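Local coordinates for minor structural protein 5 (Lactococcus phage Tuc2009, PDB 5E7T) that probably serves as a structural component of the phage baseplate, with a galactose-binding-domain-like fold consistent with a part in host attachment, at residues 84-98 against 172-186. Residues are numbered along the deposited sequence; the frame is centred on the assembly and turned at random.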
loop_
_atom_site.group_PDB
_atom_site.type_symbol
_atom_site.label_atom_id
_atom_site.label_comp_id
_atom_site.label_asym_id
_atom_site.label_seq_id
_atom_site.Cartn_x
_atom_site.Cartn_y
_atom_site.Cartn_z
ATOM N N ASP B 84 -22.174 52.717 15.752
ATOM C CA ASP B 84 -23.282 51.781 15.794
ATOM C C ASP B 84 -23.759 51.688 17.231
ATOM O O ASP B 84 -22.968 51.946 18.149
ATOM C CB ASP B 84 -22.824 50.393 15.308
ATOM C CG ASP B 84 -22.895 50.191 13.808
ATOM O OD1 ASP B 84 -23.133 51.190 13.077
ATOM O OD2 ASP B 84 -22.739 49.033 13.357
ATOM N N LYS B 85 -25.037 51.335 17.452
ATOM C CA LYS B 85 -25.516 51.206 18.828
ATOM C C LYS B 85 -25.708 49.745 19.129
ATOM O O LYS B 85 -26.012 48.959 18.228
ATOM C CB LYS B 85 -26.821 51.971 19.092
ATOM C CG LYS B 85 -26.952 53.273 18.339
ATOM C CD LYS B 85 -26.928 54.470 19.236
ATOM C CE LYS B 85 -26.533 55.706 18.479
ATOM N NZ LYS B 85 -26.834 56.940 19.251
ATOM N N TYR B 86 -25.489 49.372 20.389
ATOM C CA TYR B 86 -25.683 48.025 20.914
ATOM C C TYR B 86 -26.430 48.204 22.216
ATOM O O TYR B 86 -26.182 49.193 22.903
ATOM C CB TYR B 86 -24.354 47.311 21.134
ATOM C CG TYR B 86 -23.722 46.849 19.845
ATOM C CD1 TYR B 86 -23.073 47.747 19.000
ATOM C CD2 TYR B 86 -23.739 45.507 19.480
ATOM C CE1 TYR B 86 -22.498 47.332 17.800
ATOM C CE2 TYR B 86 -23.161 45.076 18.283
ATOM C CZ TYR B 86 -22.535 45.995 17.450
ATOM O OH TYR B 86 -21.957 45.590 16.273
ATOM N N THR B 87 -27.390 47.320 22.523
ATOM C CA THR B 87 -28.178 47.431 23.737
ATOM C C THR B 87 -27.936 46.235 24.646
ATOM O O THR B 87 -28.030 45.085 24.205
ATOM C CB THR B 87 -29.669 47.691 23.413
ATOM O OG1 THR B 87 -29.790 48.878 22.623
ATOM C CG2 THR B 87 -30.523 47.849 24.654
ATOM N N MET B 88 -27.639 46.518 25.925
ATOM C CA MET B 88 -27.426 45.505 26.942
ATOM C C MET B 88 -28.630 45.474 27.842
ATOM O O MET B 88 -29.156 46.527 28.164
ATOM C CB MET B 88 -26.161 45.792 27.733
ATOM C CG MET B 88 -24.915 45.571 26.944
ATOM S SD MET B 88 -23.482 45.823 27.999
ATOM C CE MET B 88 -23.299 44.131 28.682
ATOM N N SER B 89 -29.093 44.273 28.212
ATOM C CA SER B 89 -30.267 43.998 29.072
ATOM C C SER B 89 -29.889 42.833 29.997
ATOM O O SER B 89 -29.205 41.912 29.551
ATOM C CB SER B 89 -31.498 43.633 28.239
ATOM O OG SER B 89 -31.216 43.457 26.855
ATOM N N VAL B 90 -30.272 42.890 31.294
ATOM C CA VAL B 90 -29.919 41.857 32.271
ATOM C C VAL B 90 -30.844 41.933 33.479
ATOM O O VAL B 90 -31.281 43.033 33.840
ATOM C CB VAL B 90 -28.411 41.949 32.670
ATOM C CG1 VAL B 90 -28.078 43.260 33.381
ATOM C CG2 VAL B 90 -27.969 40.750 33.493
ATOM N N ASP B 91 -31.155 40.753 34.079
ATOM C CA ASP B 91 -31.899 40.579 35.328
ATOM C C ASP B 91 -30.858 40.372 36.414
ATOM O O ASP B 91 -29.944 39.576 36.254
ATOM C CB ASP B 91 -32.847 39.379 35.278
ATOM C CG ASP B 91 -34.047 39.553 34.378
ATOM O OD1 ASP B 91 -34.192 40.646 33.774
ATOM O OD2 ASP B 91 -34.812 38.583 34.228
ATOM N N VAL B 92 -30.974 41.118 37.498
ATOM C CA VAL B 92 -29.994 41.119 38.566
ATOM C C VAL B 92 -30.660 41.039 39.955
ATOM O O VAL B 92 -31.719 41.639 40.168
ATOM C CB VAL B 92 -29.117 42.372 38.317
ATOM C CG1 VAL B 92 -29.055 43.325 39.495
ATOM C CG2 VAL B 92 -27.742 41.978 37.829
ATOM N N MET B 93 -30.069 40.265 40.876
ATOM C CA MET B 93 -30.625 40.109 42.222
ATOM C C MET B 93 -29.554 40.100 43.272
ATOM O O MET B 93 -28.582 39.364 43.142
ATOM C CB MET B 93 -31.475 38.848 42.323
ATOM C CG MET B 93 -31.812 38.435 43.720
ATOM S SD MET B 93 -33.270 37.420 43.675
ATOM C CE MET B 93 -33.056 36.617 45.114
ATOM N N PHE B 94 -29.742 40.902 44.323
ATOM C CA PHE B 94 -28.774 40.960 45.395
ATOM C C PHE B 94 -29.358 40.224 46.555
ATOM O O PHE B 94 -30.394 40.640 47.088
ATOM C CB PHE B 94 -28.430 42.415 45.755
ATOM C CG PHE B 94 -27.701 43.157 44.659
ATOM C CD1 PHE B 94 -28.397 43.703 43.580
ATOM C CD2 PHE B 94 -26.321 43.311 44.701
ATOM C CE1 PHE B 94 -27.727 44.415 42.587
ATOM C CE2 PHE B 94 -25.653 43.996 43.691
ATOM C CZ PHE B 94 -26.360 44.550 42.646
ATOM N N THR B 95 -28.714 39.106 46.927
ATOM C CA THR B 95 -29.168 38.261 48.024
ATOM C C THR B 95 -28.521 38.646 49.350
ATOM O O THR B 95 -29.024 38.273 50.416
ATOM C CB THR B 95 -28.985 36.804 47.672
ATOM O OG1 THR B 95 -27.603 36.503 47.605
ATOM C CG2 THR B 95 -29.609 36.454 46.362
ATOM N N SER B 96 -27.413 39.391 49.283
ATOM C CA SER B 96 -26.635 39.841 50.440
ATOM C C SER B 96 -25.902 41.105 50.062
ATOM O O SER B 96 -25.329 41.163 48.977
ATOM C CB SER B 96 -25.640 38.758 50.861
ATOM O OG SER B 96 -24.440 39.272 51.413
ATOM N N TRP B 97 -25.915 42.113 50.936
ATOM C CA TRP B 97 -25.230 43.385 50.694
ATOM C C TRP B 97 -24.577 43.860 52.000
ATOM O O TRP B 97 -25.247 44.442 52.849
ATOM C CB TRP B 97 -26.205 44.421 50.102
ATOM C CG TRP B 97 -25.603 45.772 49.844
ATOM C CD1 TRP B 97 -25.564 46.826 50.701
ATOM C CD2 TRP B 97 -24.966 46.212 48.634
ATOM N NE1 TRP B 97 -24.880 47.877 50.128
ATOM C CE2 TRP B 97 -24.512 47.529 48.856
ATOM C CE3 TRP B 97 -24.706 45.609 47.396
ATOM C CZ2 TRP B 97 -23.872 48.272 47.869
ATOM C CZ3 TRP B 97 -24.056 46.339 46.424
ATOM C CH2 TRP B 97 -23.642 47.657 46.664
ATOM N N ASN B 98 -23.280 43.565 52.173
ATOM C CA ASN B 98 -22.514 43.916 53.376
ATOM C C ASN B 98 -21.470 44.952 53.065
ATOM O O ASN B 98 -20.296 44.628 52.904
ATOM C CB ASN B 98 -21.901 42.675 54.053
ATOM C CG ASN B 98 -22.857 41.502 54.195
ATOM O OD1 ASN B 98 -22.747 40.497 53.473
ATOM N ND2 ASN B 98 -23.826 41.611 55.112
ATOM N N SER B 172 -18.628 43.756 50.696
ATOM C CA SER B 172 -18.971 42.554 49.920
ATOM C C SER B 172 -20.461 42.481 49.608
ATOM O O SER B 172 -21.274 43.085 50.303
ATOM C CB SER B 172 -18.515 41.276 50.627
ATOM O OG SER B 172 -18.952 41.274 51.975
ATOM N N PHE B 173 -20.807 41.764 48.546
ATOM C CA PHE B 173 -22.188 41.504 48.166
ATOM C C PHE B 173 -22.267 40.204 47.381
ATOM O O PHE B 173 -21.246 39.713 46.906
ATOM C CB PHE B 173 -22.854 42.684 47.408
ATOM C CG PHE B 173 -22.203 43.111 46.116
ATOM C CD1 PHE B 173 -22.463 42.433 44.930
ATOM C CD2 PHE B 173 -21.326 44.189 46.084
ATOM C CE1 PHE B 173 -21.838 42.814 43.743
ATOM C CE2 PHE B 173 -20.689 44.560 44.900
ATOM C CZ PHE B 173 -20.949 43.870 43.742
ATOM N N THR B 174 -23.471 39.646 47.261
ATOM C CA THR B 174 -23.714 38.446 46.475
ATOM C C THR B 174 -24.773 38.836 45.497
ATOM O O THR B 174 -25.765 39.453 45.884
ATOM C CB THR B 174 -24.067 37.274 47.353
ATOM O OG1 THR B 174 -23.087 37.179 48.400
ATOM C CG2 THR B 174 -24.118 36.002 46.581
ATOM N N ILE B 175 -24.510 38.581 44.218
ATOM C CA ILE B 175 -25.360 38.964 43.097
ATOM C C ILE B 175 -25.683 37.772 42.235
ATOM O O ILE B 175 -24.832 36.907 42.018
ATOM C CB ILE B 175 -24.706 40.122 42.279
ATOM C CG1 ILE B 175 -25.684 40.727 41.236
ATOM C CG2 ILE B 175 -23.359 39.719 41.651
ATOM C CD1 ILE B 175 -25.138 41.895 40.395
ATOM N N ARG B 176 -26.916 37.730 41.744
ATOM C CA ARG B 176 -27.388 36.708 40.836
ATOM C C ARG B 176 -27.617 37.385 39.506
ATOM O O ARG B 176 -28.179 38.479 39.476
ATOM C CB ARG B 176 -28.645 36.057 41.371
ATOM C CG ARG B 176 -28.319 35.137 42.521
ATOM C CD ARG B 176 -29.557 34.547 43.110
ATOM N NE ARG B 176 -29.237 33.551 44.124
ATOM C CZ ARG B 176 -30.151 32.836 44.766
ATOM N NH1 ARG B 176 -31.439 32.991 44.489
ATOM N NH2 ARG B 176 -29.785 31.953 45.685
ATOM N N VAL B 177 -27.089 36.808 38.426
ATOM C CA VAL B 177 -27.221 37.385 37.098
ATOM C C VAL B 177 -27.983 36.391 36.234
ATOM O O VAL B 177 -27.546 35.255 36.081
ATOM C CB VAL B 177 -25.843 37.765 36.528
ATOM C CG1 VAL B 177 -25.933 38.127 35.056
ATOM C CG2 VAL B 177 -25.209 38.900 37.327
ATOM N N ARG B 178 -29.159 36.808 35.731
ATOM C CA ARG B 178 -30.086 36.021 34.915
ATOM C C ARG B 178 -30.302 36.695 33.545
ATOM O O ARG B 178 -30.414 37.913 33.459
ATOM C CB ARG B 178 -31.420 35.866 35.663
ATOM C CG ARG B 178 -32.525 35.187 34.883
ATOM C CD ARG B 178 -33.767 35.066 35.731
ATOM N NE ARG B 178 -34.691 36.182 35.546
ATOM C CZ ARG B 178 -35.762 36.387 36.306
ATOM N NH1 ARG B 178 -36.045 35.562 37.303
ATOM N NH2 ARG B 178 -36.559 37.421 36.077
ATOM N N ASN B 179 -30.356 35.873 32.491
ATOM C CA ASN B 179 -30.566 36.224 31.092
ATOM C C ASN B 179 -29.796 37.487 30.606
ATOM O O ASN B 179 -30.418 38.413 30.050
ATOM C CB ASN B 179 -32.043 36.343 30.793
ATOM C CG ASN B 179 -32.921 35.180 31.175
ATOM O OD1 ASN B 179 -34.082 35.389 31.547
ATOM N ND2 ASN B 179 -32.432 33.941 31.045
ATOM N N PRO B 180 -28.445 37.544 30.758
ATOM C CA PRO B 180 -27.713 38.699 30.212
ATOM C C PRO B 180 -27.840 38.724 28.686
ATOM O O PRO B 180 -27.899 37.670 28.050
ATOM C CB PRO B 180 -26.277 38.455 30.677
ATOM C CG PRO B 180 -26.165 36.987 30.813
ATOM C CD PRO B 180 -27.513 36.540 31.322
ATOM N N LYS B 181 -27.946 39.914 28.108
ATOM C CA LYS B 181 -28.123 40.075 26.675
ATOM C C LYS B 181 -27.444 41.300 26.184
ATOM O O LYS B 181 -27.459 42.350 26.837
ATOM C CB LYS B 181 -29.617 40.162 26.302
ATOM C CG LYS B 181 -29.919 39.868 24.819
ATOM C CD LYS B 181 -31.321 40.240 24.415
ATOM C CE LYS B 181 -31.612 39.794 23.009
ATOM N NZ LYS B 181 -32.857 40.404 22.472
ATOM N N GLN B 182 -26.875 41.168 24.991
ATOM C CA GLN B 182 -26.273 42.241 24.219
ATOM C C GLN B 182 -26.770 42.000 22.806
ATOM O O GLN B 182 -26.706 40.868 22.301
ATOM C CB GLN B 182 -24.742 42.216 24.277
ATOM C CG GLN B 182 -24.161 43.193 23.269
ATOM C CD GLN B 182 -22.684 43.148 23.144
ATOM O OE1 GLN B 182 -22.006 44.056 23.601
ATOM N NE2 GLN B 182 -22.159 42.140 22.453
ATOM N N GLU B 183 -27.295 43.049 22.181
ATOM C CA GLU B 183 -27.822 42.956 20.820
ATOM C C GLU B 183 -27.494 44.208 20.036
ATOM O O GLU B 183 -27.307 45.270 20.613
ATOM C CB GLU B 183 -29.337 42.751 20.851
ATOM C CG GLU B 183 -30.113 43.951 21.360
ATOM C CD GLU B 183 -31.432 43.540 21.965
ATOM O OE1 GLU B 183 -32.407 43.414 21.191
ATOM O OE2 GLU B 183 -31.489 43.337 23.202
ATOM N N LEU B 184 -27.472 44.091 18.725
ATOM C CA LEU B 184 -27.226 45.217 17.855
ATOM C C LEU B 184 -28.518 46.034 17.830
ATOM O O LEU B 184 -29.604 45.469 17.701
ATOM C CB LEU B 184 -26.864 44.666 16.460
ATOM C CG LEU B 184 -26.734 45.674 15.329
ATOM C CD1 LEU B 184 -25.510 46.564 15.505
ATOM C CD2 LEU B 184 -26.801 44.971 13.989
ATOM N N GLY B 185 -28.416 47.331 17.999
ATOM C CA GLY B 185 -29.625 48.138 18.015
ATOM C C GLY B 185 -29.762 49.054 19.207
ATOM O O GLY B 185 -28.879 49.098 20.067
ATOM N N SER B 186 -30.871 49.817 19.239
ATOM C CA SER B 186 -31.213 50.811 20.255
ATOM C C SER B 186 -32.363 50.357 21.160
ATOM O O SER B 186 -32.862 51.152 21.967
ATOM C CB SER B 186 -31.592 52.119 19.569
ATOM O OG SER B 186 -30.460 52.733 18.979
#
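Asp91 and Arg178 face each other as a hydrogen-bonded pair, and beside their two backbone hydrogen bonds the side chains form a salt bridge. The arginine comes side-on: its NE reaches Asp91 OD2 at 2.7 Å along the anti lone pair, while its NH2 meets the same oxygen at 2.8 Å from above the carboxylate plane. A bend at chi3 (93°) turns the guanidinium back to do this. On the same face Thr87 OG1 donates to Gly185 O at 2.7 Å, from above the carbonyl plane, and also bonds Thr144 OG1 of strand 139-146.

The other face of the ribbon is apolar. Ile175 CG1 lies over the Phe94 ring, 4.2 Å from its centroid, and Val92 CG2 touches Ile175 CD1. Phe173 meets Phe94 obliquely through CD1 (planes at 59°) and Trp97 through CB and CD2, its ring nearly parallel to the tryptophan's six-membered ring (20°) but slid well aside; the three make an aromatic cluster. At the far end Leu184 CD1 sits on the Tyr86 ring.

Beta bulges between Ser89 and Asp91 and between Phe94 and Ser96 each shift the antiparallel register by one. In the five-stranded sheet, 53-60 flanks strand 171-184 and edge strand 139-146 flanks 85-98; Phe94, Trp97 and Val177 pack on strand 104-114 of the facing sheet, as in a beta sandwich.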